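Local coordinates for protein chymotrypsin (Cellulomonas bogoriensis, PDB 2EA3) that probably cleaves peptide bonds as a chymotrypsin-like serine endopeptidase, this chain being the protease domain of a longer zymogen, at residues F1-N7 against N67-N73; A88-V94 against G106-L111. All blocks are in the same frame, centred on the assembly; numbering follows the deposited sequence.

Contact 1 of 2, residues F1-N7 against N67-N73; sequences FDVIGGN and NLLAQVN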
loop_
_atom_site.group_PDB
_atom_site.type_symbol
_atom_site.label_atom_id
_atom_site.label_comp_id
_atom_site.label_asym_id
_atom_site.label_seq_id
_atom_site.Cartn_x
_atom_site.Cartn_y
_atom_site.Cartn_z
ATOM N N PHE A 1 16.513 6.370 -9.563
ATOM C CA PHE A 1 15.945 5.210 -8.814
ATOM C C PHE A 1 14.491 5.075 -9.234
ATOM O O PHE A 1 13.799 6.073 -9.313
ATOM C CB PHE A 1 16.040 5.472 -7.307
ATOM C CG PHE A 1 15.550 4.341 -6.472
ATOM C CD1 PHE A 1 14.215 4.272 -6.084
ATOM C CD2 PHE A 1 16.416 3.319 -6.083
ATOM C CE1 PHE A 1 13.760 3.212 -5.324
ATOM C CE2 PHE A 1 15.955 2.249 -5.316
ATOM C CZ PHE A 1 14.633 2.194 -4.943
ATOM N N ASP A 2 14.018 3.853 -9.490
ATOM C CA ASP A 2 12.633 3.668 -9.925
ATOM C C ASP A 2 11.741 3.281 -8.761
ATOM O O ASP A 2 12.059 2.362 -8.003
ATOM C CB ASP A 2 12.521 2.608 -11.030
ATOM C CG ASP A 2 13.207 3.027 -12.329
ATOM O OD1 ASP A 2 13.571 4.204 -12.482
ATOM O OD2 ASP A 2 13.376 2.169 -13.209
ATOM N N VAL A 3 10.627 3.990 -8.634
ATOM C CA VAL A 3 9.619 3.702 -7.612
ATOM C C VAL A 3 8.531 2.879 -8.265
ATOM O O VAL A 3 7.875 3.334 -9.200
ATOM C CB VAL A 3 9.032 4.997 -6.997
ATOM C CG1 VAL A 3 7.724 4.716 -6.186
ATOM C CG2 VAL A 3 10.091 5.665 -6.124
ATOM N N ILE A 4 8.386 1.655 -7.771
ATOM C CA ILE A 4 7.461 0.659 -8.298
ATOM C C ILE A 4 6.648 0.135 -7.107
ATOM O O ILE A 4 7.200 -0.123 -6.036
ATOM C CB ILE A 4 8.252 -0.491 -8.957
ATOM C CG1 ILE A 4 9.053 0.031 -10.164
ATOM C CG2 ILE A 4 7.328 -1.633 -9.387
ATOM C CD1 ILE A 4 10.264 -0.841 -10.503
ATOM N N GLY A 5 5.335 0.016 -7.283
ATOM C CA GLY A 5 4.465 -0.546 -6.237
ATOM C C GLY A 5 4.928 -1.921 -5.761
ATOM O O GLY A 5 5.341 -2.769 -6.562
ATOM N N GLY A 6 4.888 -2.133 -4.449
ATOM C CA GLY A 6 5.180 -3.446 -3.868
ATOM C C GLY A 6 6.624 -3.627 -3.453
ATOM O O GLY A 6 6.947 -4.592 -2.752
ATOM N N ASN A 7 7.487 -2.718 -3.901
ATOM C CA ASN A 7 8.912 -2.771 -3.523
ATOM C C ASN A 7 9.158 -2.259 -2.100
ATOM O O ASN A 7 8.438 -1.393 -1.605
ATOM C CB ASN A 7 9.774 -1.996 -4.519
ATOM C CG ASN A 7 10.036 -2.780 -5.796
ATOM O OD1 ASN A 7 10.708 -2.286 -6.718
ATOM N ND2 ASN A 7 9.515 -3.998 -5.861
ATOM N N ASN A 67 12.349 8.222 -10.240
ATOM C CA ASN A 67 11.386 8.061 -11.311
ATOM C C ASN A 67 10.152 7.359 -10.779
ATOM O O ASN A 67 10.253 6.261 -10.239
ATOM C CB ASN A 67 11.991 7.243 -12.446
ATOM C CG ASN A 67 13.205 7.904 -13.034
ATOM O OD1 ASN A 67 13.151 9.075 -13.424
ATOM N ND2 ASN A 67 14.317 7.177 -13.090
ATOM N N LEU A 68 9.007 8.006 -10.913
ATOM C CA LEU A 68 7.744 7.496 -10.376
ATOM C C LEU A 68 7.012 6.784 -11.502
ATOM O O LEU A 68 6.619 7.425 -12.480
ATOM C CB LEU A 68 6.897 8.659 -9.858
ATOM C CG LEU A 68 7.519 9.467 -8.714
ATOM C CD1 LEU A 68 6.714 10.717 -8.387
ATOM C CD2 LEU A 68 7.692 8.573 -7.484
ATOM N N LEU A 69 6.826 5.473 -11.355
ATOM C CA LEU A 69 6.290 4.652 -12.429
ATOM C C LEU A 69 4.900 4.184 -12.097
ATOM O O LEU A 69 4.601 3.884 -10.939
ATOM C CB LEU A 69 7.198 3.441 -12.656
ATOM C CG LEU A 69 8.619 3.771 -13.128
ATOM C CD1 LEU A 69 9.409 2.484 -13.303
ATOM C CD2 LEU A 69 8.588 4.534 -14.447
ATOM N N ALA A 70 4.055 4.086 -13.120
ATOM C CA ALA A 70 2.689 3.613 -12.943
ATOM C C ALA A 70 2.684 2.081 -13.018
ATOM O O ALA A 70 2.007 1.480 -13.849
ATOM C CB ALA A 70 1.796 4.217 -13.997
ATOM N N GLN A 71 3.455 1.453 -12.136
ATOM C CA GLN A 71 3.665 0.003 -12.198
ATOM C C GLN A 71 3.692 -0.577 -10.804
ATOM O O GLN A 71 4.027 0.120 -9.842
ATOM C CB GLN A 71 4.997 -0.322 -12.873
ATOM C CG GLN A 71 5.109 0.182 -14.301
ATOM C CD GLN A 71 6.276 -0.433 -15.013
ATOM O OE1 GLN A 71 6.096 -1.142 -16.005
ATOM N NE2 GLN A 71 7.467 -0.219 -14.496
ATOM N N VAL A 72 3.322 -1.851 -10.716
ATOM C CA VAL A 72 3.425 -2.652 -9.507
ATOM C C VAL A 72 4.286 -3.883 -9.822
ATOM O O VAL A 72 4.147 -4.507 -10.885
ATOM C CB VAL A 72 2.017 -3.071 -8.967
ATOM C CG1 VAL A 72 2.155 -4.052 -7.818
ATOM C CG2 VAL A 72 1.200 -1.832 -8.529
ATOM N N ASN A 73 5.203 -4.213 -8.923
ATOM C CA ASN A 73 6.054 -5.380 -9.109
ATOM C C ASN A 73 5.228 -6.662 -8.943
ATOM O O ASN A 73 4.570 -6.831 -7.914
ATOM C CB ASN A 73 7.164 -5.336 -8.067
ATOM C CG ASN A 73 8.274 -6.334 -8.336
ATOM O OD1 ASN A 73 8.128 -7.246 -9.159
ATOM N ND2 ASN A 73 9.390 -6.171 -7.626
HETATM O O HOH W 1 15.932 5.303 -12.041
#

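Contact 2 of 2, residues A88-V94 against G106-L111; sequences APVGSAV and GTITAL. With SO4 (sulfate ion), chain B.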
loop_
_atom_site.group_PDB
_atom_site.type_symbol
_atom_site.label_atom_id
_atom_site.label_comp_id
_atom_site.label_asym_id
_atom_site.label_seq_id
_atom_site.Cartn_x
_atom_site.Cartn_y
_atom_site.Cartn_z
ATOM N N ALA A 88 -13.308 -1.771 -6.615
ATOM C CA ALA A 88 -13.894 -3.042 -6.981
ATOM C C ALA A 88 -14.872 -3.437 -5.895
ATOM O O ALA A 88 -14.673 -3.091 -4.711
ATOM C CB ALA A 88 -12.813 -4.103 -7.157
ATOM N N PRO A 89 -15.952 -4.140 -6.278
ATOM C CA PRO A 89 -16.930 -4.556 -5.285
ATOM C C PRO A 89 -16.514 -5.777 -4.469
ATOM O O PRO A 89 -15.593 -6.503 -4.839
ATOM C CB PRO A 89 -18.173 -4.874 -6.136
ATOM C CG PRO A 89 -17.646 -5.281 -7.430
ATOM C CD PRO A 89 -16.358 -4.506 -7.645
ATOM N N VAL A 90 -17.220 -6.012 -3.366
ATOM C CA VAL A 90 -17.051 -7.238 -2.585
ATOM C C VAL A 90 -17.137 -8.457 -3.520
ATOM O O VAL A 90 -17.948 -8.453 -4.468
ATOM C CB VAL A 90 -18.111 -7.287 -1.447
ATOM C CG1 VAL A 90 -18.138 -8.641 -0.752
ATOM C CG2 VAL A 90 -17.856 -6.150 -0.434
ATOM N N GLY A 91 -16.306 -9.468 -3.268
ATOM C CA GLY A 91 -16.199 -10.670 -4.111
ATOM C C GLY A 91 -15.125 -10.617 -5.186
ATOM O O GLY A 91 -14.773 -11.648 -5.770
ATOM N N SER A 92 -14.587 -9.429 -5.446
ATOM C CA SER A 92 -13.584 -9.262 -6.499
ATOM C C SER A 92 -12.272 -9.962 -6.189
ATOM O O SER A 92 -11.836 -9.955 -5.034
ATOM C CB SER A 92 -13.276 -7.789 -6.726
ATOM O OG SER A 92 -14.419 -7.161 -7.279
ATOM N N ALA A 93 -11.636 -10.521 -7.224
ATOM C CA ALA A 93 -10.307 -11.097 -7.075
ATOM C C ALA A 93 -9.322 -9.935 -7.002
ATOM O O ALA A 93 -9.325 -9.031 -7.851
ATOM C CB ALA A 93 -9.969 -12.014 -8.254
ATOM N N VAL A 94 -8.499 -9.947 -5.972
ATOM C CA VAL A 94 -7.501 -8.900 -5.795
ATOM C C VAL A 94 -6.149 -9.550 -5.522
ATOM O O VAL A 94 -6.071 -10.680 -4.990
ATOM C CB VAL A 94 -7.865 -7.957 -4.641
ATOM C CG1 VAL A 94 -9.047 -7.069 -5.030
ATOM C CG2 VAL A 94 -8.150 -8.762 -3.344
ATOM N N GLY A 106 -6.337 -13.081 -3.505
ATOM C CA GLY A 106 -7.462 -13.509 -2.680
ATOM C C GLY A 106 -8.671 -12.792 -3.217
ATOM O O GLY A 106 -8.718 -12.446 -4.408
ATOM N N THR A 107 -9.631 -12.541 -2.337
ATOM C CA THR A 107 -10.882 -11.889 -2.724
ATOM C C THR A 107 -11.279 -10.891 -1.648
ATOM O O THR A 107 -10.923 -11.060 -0.459
ATOM C CB THR A 107 -12.018 -12.905 -2.916
ATOM O OG1 THR A 107 -12.300 -13.526 -1.662
ATOM C CG2 THR A 107 -11.615 -14.004 -3.921
ATOM N N ILE A 108 -12.010 -9.859 -2.060
ATOM C CA ILE A 108 -12.498 -8.868 -1.122
ATOM C C ILE A 108 -13.725 -9.476 -0.440
ATOM O O ILE A 108 -14.648 -9.909 -1.129
ATOM C CB ILE A 108 -12.913 -7.562 -1.814
ATOM C CG1 ILE A 108 -11.706 -6.834 -2.446
ATOM C CG2 ILE A 108 -13.699 -6.659 -0.831
ATOM C CD1 ILE A 108 -12.116 -5.649 -3.344
ATOM N N THR A 109 -13.731 -9.508 0.890
ATOM C CA THR A 109 -14.874 -10.107 1.596
ATOM C C THR A 109 -15.756 -9.126 2.341
ATOM O O THR A 109 -16.868 -9.468 2.719
ATOM C CB THR A 109 -14.448 -11.226 2.568
ATOM O OG1 THR A 109 -13.585 -10.692 3.568
ATOM C CG2 THR A 109 -13.766 -12.359 1.825
ATOM N N ALA A 110 -15.253 -7.921 2.573
ATOM C CA ALA A 110 -16.024 -6.851 3.203
ATOM C C ALA A 110 -15.390 -5.515 2.916
ATOM O O ALA A 110 -14.192 -5.431 2.643
ATOM C CB ALA A 110 -16.127 -7.051 4.724
ATOM N N LEU A 111 -16.216 -4.473 2.969
ATOM C CA LEU A 111 -15.755 -3.096 2.932
ATOM C C LEU A 111 -16.122 -2.420 4.252
ATOM O O LEU A 111 -16.975 -2.915 5.006
ATOM C CB LEU A 111 -16.374 -2.355 1.740
ATOM C CG LEU A 111 -16.209 -2.982 0.351
ATOM C CD1 LEU A 111 -17.112 -2.231 -0.650
ATOM C CD2 LEU A 111 -14.752 -3.015 -0.114
HETATM S S SO4 B . -13.644 -10.615 -10.632
HETATM O O1 SO4 B . -13.254 -10.841 -12.017
HETATM O O2 SO4 B . -14.173 -11.847 -10.058
HETATM O O3 SO4 B . -12.492 -10.177 -9.853
HETATM O O4 SO4 B . -14.678 -9.584 -10.583
#

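Contact 1 of 2, residues F1-N7 against N67-N73
Strand 2-5 runs parallel to strand 67-69 (axes at 24°), bonded through N67 N to F1 O (2.8 Å), V3 N to N67 O (2.8 Å) and L69 N to V3 O (3.2 Å). The inverse gamma turn at A70 then swings strand 71-73 to 74°, and a beta bulge shifts the register by two, so that a single parallel bridge follows, G5 with V72. D2 and N67, both m, share one face and join through N67 ND2 to D2 OD1 (3.1 Å). A water links the segments, 2.6 Å from D2 OD1, 2.8 Å from F1 N and, weakly bonded, 2.7 Å from N67 ND2. L69 (mt) brings CD1 3.9 Å from D2 CB and 4.0 Å from I4 CG1; I4, also mt, sets CG2 3.9 Å from N73 CB. V3 (t) rests CB on L68 CD2 (3.8 Å). At G5 a CB would clash with V72 CG2. Outward, V3 meets I19 of strand 14-23, while V72 reaches both barrels, touching F21 of that strand and L142 of strand 140-143.

Contact 2 of 2, residues A88-V94 against G106-L111
Four backbone hydrogen bonds hold this pair: G91 N to I108 O (2.7 Å), G106 N to V94 O (2.8 Å), I108 N to S92 O (3.0 Å) and V94 N to G106 O (3.0 Å). They fix an antiparallel register in which V94 and G106 form a hydrogen-bonded pair and A93 and T107 a non-hydrogen-bonded one. The NH of A93 therefore points away from the partner strand, and A93 N donates to O3 of a sulfate (2.8 Å), probably from the crystallisation liquor. Two CA-H...O contacts, T107 CA to S92 O (3.2 Å) and A93 CA to G106 O (3.4 Å), supplement the ladder. This is the open end of the beta hairpin of strands 93-98 and 102-110, in the second six-stranded barrel of the chymotrypsin fold. Before the strand, P89-S92 form a type II turn, closed by S92 N to P89 O (3.2 Å) and reinforced by S92 OG to P89 O (2.8 Å); G91, at phi 93°, adopts a backbone conformation that calls for glycine.

I108, in the mt rotamer, packs CG1 on V94 CG1 (3.7 Å) and CD1 near A88 CB (4.2 Å). V94 and I108 pack inward, onto L141 and I126 respectively, whereas V90 CG2 against L111 CG (3.7 Å) is a surface contact.

The chemistry is thus main-chain bonding through strand and turn, with aliphatic packing and no charged side chain involved.

Contact 1 closes before contact 2 opens along the chain; their centres lie 24 Å apart and their nearest atoms about 10 Å apart, so neither touches the other directly. Two elements connect them. Strand 93-98, which starts in contact 2, carries S97, whose OG hydrogen-bonds to N73 O of contact 1. Strand 140-143 receives V72 from 67-73 and V94 from 88-94. The centre of contact 1 lies about 12 Å from the chain centre, that of contact 2 about 16 Å. Each has a sulfate nearby, probably from the crystallisation liquor: one about 4 Å from the N73 side chain, another on A93 N. The probable charge-relay residues H32, D56 and S137 belong to neither contact.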